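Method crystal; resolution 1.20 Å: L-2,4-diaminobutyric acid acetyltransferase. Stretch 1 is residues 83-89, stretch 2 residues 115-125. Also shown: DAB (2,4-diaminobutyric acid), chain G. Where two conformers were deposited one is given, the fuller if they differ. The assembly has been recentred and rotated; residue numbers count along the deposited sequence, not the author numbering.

Stretch 1 83-89: PETLFVW
Stretch 2 (115-125) ACHGVRFIETT

Parallel strands pair by a staggered ladder in which alternate residues of each strand use both N and O, each bonding to two residues of the partner that flank the one opposite, and L-2,4-diaminobutyric acid acetyltransferase gives a compact example. Strands 85-89 and 121-125 run in the same direction, 27° apart, with Thr 85 opposite Phe 121, Leu 86 opposite Ile 122 and Phe 87 opposite Glu 123 at CA-CA distances of 4.7 to 4.9 Å.

Pro 83 (phi/psi -63/-18) stands clear of the partner. Glu 84 (-72/-7; chi1 m, chi2 t, chi3 148°) opens the ladder: its O accepts from Arg 120 N at 2.8 Å and Phe 121 N at 3.2 Å, the two residues that follow the type II beta turn from Cys 116 to Val 119, closed by Val 119 N to Cys 116 O at 3.1 Å. Gly 118 (84/-2) suits that turn, since a CB there would jam against the preceding carbonyl. Water 1 donates to Glu 84 OE1 and Gly 118 O, both at 2.7 Å.

From Thr 85 the backbone is extended, phi near -95 and psi near 122 through Val 88; strand 121-125 has phi -104 to -161 and psi 140 to 157. Thr 85 (chi1 m) shares a face with Phe 121 (m), Phe 87 and Glu 123 (m, t); its CG2 lies 3.6 Å from Glu 123 CD, and water 2 links Thr 85 OG1 (2.9 Å) to Glu 123 OE1 (2.8 Å).

Leu 86 (t, p) turns to the other face with Ile 122 (m, t), its CB making an apolar contact with Val 119 CG1 at 3.8 Å. Its N donates to Phe 121 O and its O accepts from Glu 123 N, each 2.9 Å. Phe 87 (t, chi2 82°) lays its ring against the aliphatic part of Glu 123, CD1 to CB 3.9 Å.

Val 88 (t) repeats the pattern: N to Glu 123 O, 2.8 Å; but its O accepts from the side chain Thr 124 OG1 (chi1 t), 2.7 Å. Beyond, ligand DAB ND donates to Trp 89 O and Thr 125 O, both 2.9 Å, bridging the ends of the two stretches.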

ATOM      1  N   PRO B  83       9.351 -13.239  -1.197  1.00 14.67           N
ATOM      2  CA  PRO B  83       8.052 -13.704  -0.870  1.00 14.58           C
ATOM      3  C   PRO B  83       7.896 -14.537   0.400  1.00 14.09           C
ATOM      4  O   PRO B  83       6.773 -14.712   0.883  1.00 14.52           O
ATOM      5  CB  PRO B  83       7.491 -14.284  -2.135  1.00 23.70           C
ATOM      6  CG  PRO B  83       8.511 -14.319  -3.082  1.00 27.18           C
ATOM      7  CD  PRO B  83       9.721 -13.627  -2.564  1.00 19.10           C
ATOM      8  N   GLU B  84       8.979 -15.076   0.926  1.00 12.79           N
ATOM      9  CA  GLU B  84       8.900 -15.758   2.182  1.00 13.12           C
ATOM     10  C   GLU B  84       8.710 -14.779   3.374  1.00 11.19           C
ATOM     11  O   GLU B  84       8.477 -15.289   4.471  1.00 12.21           O
ATOM     12  CB  GLU B  84      10.104 -16.630   2.426  1.00 14.08           C
ATOM     13  CG  GLU B  84      10.031 -17.830   1.483  1.00 19.95           C
ATOM     14  CD  GLU B  84      11.136 -18.871   1.782  1.00 21.74           C
ATOM     15  OE1 GLU B  84      10.839 -20.107   1.552  1.00 23.25           O
ATOM     16  OE2 GLU B  84      12.228 -18.493   2.507  1.00 23.70           O
ATOM     17  N   THR B  85       8.785 -13.504   3.106  1.00 10.81           N
ATOM     18  CA  THR B  85       8.564 -12.500   4.134  1.00 10.96           C
ATOM     19  C   THR B  85       7.142 -11.914   4.048  1.00 10.43           C
ATOM     20  O   THR B  85       6.806 -11.424   2.961  1.00 11.52           O
ATOM     21  CB  THR B  85       9.603 -11.392   4.048  1.00 11.49           C
ATOM     22  OG1 THR B  85      10.890 -11.968   4.377  1.00 14.15           O
ATOM     23  CG2 THR B  85       9.312 -10.277   5.019  1.00 13.58           C
ATOM     24  N   LEU B  86       6.422 -11.946   5.132  1.00 10.02           N
ATOM     25  CA  LEU B  86       5.163 -11.193   5.258  1.00  8.85           C
ATOM     26  C   LEU B  86       5.480  -9.896   6.021  1.00  8.53           C
ATOM     27  O   LEU B  86       5.960  -9.929   7.142  1.00  9.79           O
ATOM     28  CB  LEU B  86       4.158 -12.002   6.026  1.00  9.19           C
ATOM     29  CG  LEU B  86       2.781 -11.361   6.164  1.00 10.40           C
ATOM     30  CD1 LEU B  86       1.990 -11.438   4.880  1.00 10.36           C
ATOM     31  CD2 LEU B  86       1.978 -12.020   7.277  1.00 11.36           C
ATOM     32  N   PHE B  87       5.169  -8.750   5.372  1.00  8.62           N
ATOM     33  CA  PHE B  87       5.297  -7.453   6.040  1.00  8.28           C
ATOM     34  C   PHE B  87       3.958  -7.102   6.676  1.00  8.76           C
ATOM     35  O   PHE B  87       2.935  -7.065   5.957  1.00  9.15           O
ATOM     36  CB  PHE B  87       5.712  -6.373   5.025  1.00  9.03           C
ATOM     37  CG  PHE B  87       5.936  -5.052   5.735  1.00  8.74           C
ATOM     38  CD1 PHE B  87       7.102  -4.798   6.359  1.00 10.16           C
ATOM     39  CD2 PHE B  87       4.970  -4.102   5.752  1.00 10.05           C
ATOM     40  CE1 PHE B  87       7.323  -3.617   7.006  1.00 11.80           C
ATOM     41  CE2 PHE B  87       5.180  -2.892   6.394  1.00 11.29           C
ATOM     42  CZ  PHE B  87       6.378  -2.671   7.045  1.00 12.67           C
ATOM     43  N   VAL B  88       3.973  -6.879   7.981  1.00  7.91           N
ATOM     44  CA  VAL B  88       2.791  -6.466   8.692  1.00  8.53           C
ATOM     45  C   VAL B  88       2.846  -4.969   8.820  1.00  8.46           C
ATOM     46  O   VAL B  88       3.817  -4.404   9.426  1.00  9.43           O
ATOM     47  CB  VAL B  88       2.605  -7.150  10.034  1.00  9.60           C
ATOM     48  CG1 VAL B  88       1.430  -6.586  10.767  1.00 10.74           C
ATOM     49  CG2 VAL B  88       2.496  -8.652   9.845  1.00 11.49           C
ATOM     50  N   TRP B  89       1.900  -4.247   8.221  1.00  8.31           N
ATOM     51  CA  TRP B  89       1.894  -2.809   8.078  1.00  8.32           C
ATOM     52  C   TRP B  89       1.242  -2.147   9.243  1.00  8.70           C
ATOM     53  O   TRP B  89       1.938  -1.447  10.023  1.00 10.95           O
ATOM     54  CB  TRP B  89       1.282  -2.454   6.727  1.00  8.78           C
ATOM     55  CG  TRP B  89       1.266  -1.005   6.367  1.00  8.95           C
ATOM     56  CD1 TRP B  89       1.716   0.085   7.091  1.00 10.46           C
ATOM     57  CD2 TRP B  89       0.756  -0.481   5.132  1.00  9.64           C
ATOM     58  NE1 TRP B  89       1.469   1.204   6.356  1.00 11.44           N
ATOM     59  CE2 TRP B  89       0.870   0.898   5.170  1.00 11.24           C
ATOM     60  CE3 TRP B  89       0.200  -1.079   4.027  1.00 11.03           C
ATOM     61  CZ2 TRP B  89       0.489   1.711   4.123  1.00 13.38           C
ATOM     62  CZ3 TRP B  89      -0.172  -0.270   2.943  1.00 14.01           C
ATOM     63  CH2 TRP B  89      -0.036   1.104   3.034  1.00 15.07           C
ATOM     64  N   ALA B 115      -3.097 -17.693   1.899  1.00 10.55           N
ATOM     65  CA  ALA B 115      -2.089 -16.890   1.254  1.00 11.41           C
ATOM     66  C   ALA B 115      -0.906 -16.633   2.104  1.00 11.78           C
ATOM     67  O   ALA B 115       0.089 -16.058   1.591  1.00 13.74           O
ATOM     68  CB  ALA B 115      -2.686 -15.589   0.739  1.00 13.06           C
ATOM     69  N   CYS B 116      -0.883 -17.072   3.351  1.00 10.98           N
ATOM     70  CA  CYS B 116       0.307 -16.943   4.202  1.00 11.85           C
ATOM     71  C   CYS B 116       1.051 -18.266   4.335  1.00 12.17           C
ATOM     72  O   CYS B 116       2.013 -18.420   5.081  1.00 12.53           O
ATOM     73  CB  CYS B 116      -0.104 -16.444   5.630  1.00 11.69           C
ATOM     74  SG  CYS B 116      -0.624 -14.723   5.475  1.00 12.93           S
ATOM     75  N   HIS B 117       0.622 -19.279   3.560  1.00 13.29           N
ATOM     76  CA  HIS B 117       1.343 -20.551   3.573  1.00 12.93           C
ATOM     77  C   HIS B 117       2.774 -20.301   3.126  1.00 12.26           C
ATOM     78  O   HIS B 117       3.012 -19.645   2.107  1.00 13.71           O
ATOM     79  CB  HIS B 117       0.661 -21.531   2.595  1.00 15.84           C
ATOM     80  CG  HIS B 117       1.429 -22.752   2.398  1.00 13.85           C
ATOM     81  ND1 HIS B 117       2.376 -22.924   1.386  1.00 17.30           N
ATOM     82  CD2 HIS B 117       1.406 -23.899   3.076  1.00 16.11           C
ATOM     83  CE1 HIS B 117       2.848 -24.175   1.500  1.00 19.07           C
ATOM     84  NE2 HIS B 117       2.289 -24.717   2.509  1.00 18.05           N
ATOM     85  N   GLY B 118       3.724 -20.904   3.812  1.00 11.94           N
ATOM     86  CA  GLY B 118       5.101 -20.753   3.411  1.00 13.20           C
ATOM     87  C   GLY B 118       5.801 -19.476   3.952  1.00 11.90           C
ATOM     88  O   GLY B 118       6.955 -19.292   3.573  1.00 13.20           O
ATOM     89  N   VAL B 119       5.129 -18.633   4.679  1.00 11.37           N
ATOM     90  CA  VAL B 119       5.787 -17.482   5.213  1.00 11.49           C
ATOM     91  C   VAL B 119       6.791 -17.951   6.248  1.00 11.54           C
ATOM     92  O   VAL B 119       6.477 -18.656   7.219  1.00 12.91           O
ATOM     93  CB  VAL B 119       4.775 -16.533   5.835  1.00 11.95           C
ATOM     94  CG1 VAL B 119       5.467 -15.487   6.716  1.00 11.70           C
ATOM     95  CG2 VAL B 119       3.943 -15.843   4.779  1.00 12.64           C
ATOM     96  N   ARG B 120       8.034 -17.550   6.064  0.59 11.27           N
ATOM     97  CA  ARG B 120       9.087 -17.928   6.946  0.59 11.87           C
ATOM     98  C   ARG B 120       9.531 -16.805   7.894  0.59 11.38           C
ATOM     99  O   ARG B 120      10.123 -17.107   8.944  0.59 11.44           O
ATOM    100  CB  ARG B 120      10.242 -18.490   6.140  0.59 13.13           C
ATOM    101  CG  ARG B 120      11.149 -19.486   6.845  0.59 16.31           C
ATOM    102  CD  ARG B 120      12.278 -19.988   5.927  0.59 18.94           C
ATOM    103  NE  ARG B 120      13.188 -20.706   6.771  0.59 26.60           N
ATOM    104  CZ  ARG B 120      14.456 -20.445   6.997  0.59 21.62           C
ATOM    105  NH1 ARG B 120      15.089 -19.498   6.204  0.59 24.93           N
ATOM    106  NH2 ARG B 120      15.162 -21.240   7.764  0.59 18.77           N
ATOM    107  N   PHE B 121       9.212 -15.544   7.571  1.00 10.95           N
ATOM    108  CA  PHE B 121       9.504 -14.404   8.410  1.00 10.57           C
ATOM    109  C   PHE B 121       8.361 -13.413   8.433  1.00 10.13           C
ATOM    110  O   PHE B 121       7.763 -13.236   7.348  1.00 11.01           O
ATOM    111  CB  PHE B 121      10.778 -13.654   7.930  1.00 12.28           C
ATOM    112  CG  PHE B 121      12.044 -14.481   8.045  1.00 12.27           C
ATOM    113  CD1 PHE B 121      12.795 -14.399   9.172  1.00 14.51           C
ATOM    114  CD2 PHE B 121      12.459 -15.213   7.002  1.00 14.70           C
ATOM    115  CE1 PHE B 121      13.948 -15.150   9.343  1.00 16.90           C
ATOM    116  CE2 PHE B 121      13.671 -15.961   7.092  1.00 17.66           C
ATOM    117  CZ  PHE B 121      14.357 -15.926   8.317  1.00 17.85           C
ATOM    118  N   ILE B 122       8.154 -12.748   9.547  1.00 10.24           N
ATOM    119  CA  ILE B 122       7.383 -11.520   9.582  1.00 10.09           C
ATOM    120  C   ILE B 122       8.367 -10.376   9.712  1.00 10.21           C
ATOM    121  O   ILE B 122       9.291 -10.429  10.564  1.00 11.92           O
ATOM    122  CB  ILE B 122       6.401 -11.516  10.729  1.00 11.31           C
ATOM    123  CG1 ILE B 122       5.246 -12.495  10.477  1.00 13.76           C
ATOM    124  CG2 ILE B 122       5.924 -10.133  11.030  1.00 13.60           C
ATOM    125  CD1 ILE B 122       4.350 -12.694  11.708  1.00 17.40           C
ATOM    126  N   GLU B 123       8.111  -9.278   8.990  1.00 10.34           N
ATOM    127  CA  GLU B 123       8.721  -7.969   9.189  1.00 10.61           C
ATOM    128  C   GLU B 123       7.709  -6.969   9.617  1.00  9.66           C
ATOM    129  O   GLU B 123       6.609  -7.017   8.965  1.00 10.03           O
ATOM    130  CB  GLU B 123       9.488  -7.495   7.869  1.00 10.69           C
ATOM    131  CG  GLU B 123      10.813  -8.183   7.659  1.00 12.03           C
ATOM    132  CD  GLU B 123      11.555  -7.806   6.469  1.00 12.61           C
ATOM    133  OE1 GLU B 123      12.568  -8.499   6.149  1.00 13.75           O
ATOM    134  OE2 GLU B 123      11.213  -6.811   5.743  1.00 13.24           O
ATOM    135  N   THR B 124       8.009  -6.061  10.514  1.00  9.85           N
ATOM    136  CA  THR B 124       7.089  -4.990  10.909  1.00  9.50           C
ATOM    137  C   THR B 124       7.948  -3.918  11.559  1.00  9.49           C
ATOM    138  O   THR B 124       8.994  -4.258  12.073  1.00 11.95           O
ATOM    139  CB  THR B 124       5.985  -5.523  11.822  1.00  9.73           C
ATOM    140  OG1 THR B 124       4.937  -4.592  11.899  1.00 10.21           O
ATOM    141  CG2 THR B 124       6.478  -5.874  13.194  1.00 11.25           C
ATOM    142  N   THR B 125       7.460  -2.701  11.571  1.00  9.34           N
ATOM    143  CA  THR B 125       8.202  -1.703  12.363  1.00  9.55           C
ATOM    144  C   THR B 125       7.355  -1.287  13.554  1.00 10.77           C
ATOM    145  O   THR B 125       6.119  -1.222  13.485  1.00 11.10           O
ATOM    146  CB  THR B 125       8.582  -0.484  11.512  1.00 10.32           C
ATOM    147  OG1 THR B 125       7.445   0.324  11.169  1.00 10.86           O
ATOM    148  CG2 THR B 125       9.381  -0.820  10.329  1.00 10.75           C
TER
HETATM  149  N   DAB G 202       3.572   3.988  12.029  1.00 13.99           N
HETATM  150  CA  DAB G 202       3.474   3.123  10.814  1.00 11.16           C
HETATM  151  C   DAB G 202       2.039   3.166  10.335  1.00 10.71           C
HETATM  152  O   DAB G 202       1.845   2.739   9.203  1.00 12.18           O
HETATM  153  CB  DAB G 202       3.932   1.689  11.101  1.00 11.46           C
HETATM  154  CG  DAB G 202       3.038   0.895  12.000  1.00 11.84           C
HETATM  155  ND  DAB G 202       3.608  -0.475  12.176  1.00 12.68           N
HETATM  156  OXT DAB G 202       1.151   3.581  11.071  1.00 12.27           O
HETATM  157  O   HOH W   1       8.199 -20.695   1.634  1.00 19.27           O
HETATM  158  O   HOH W   2      12.496 -11.234   6.629  1.00 17.40           O
HETATM  159  O   HOH W   3      12.647  -9.216   3.495  1.00 25.51           O
HETATM  160  O   HOH W   4       5.052  -1.918  10.109  1.00 10.75           O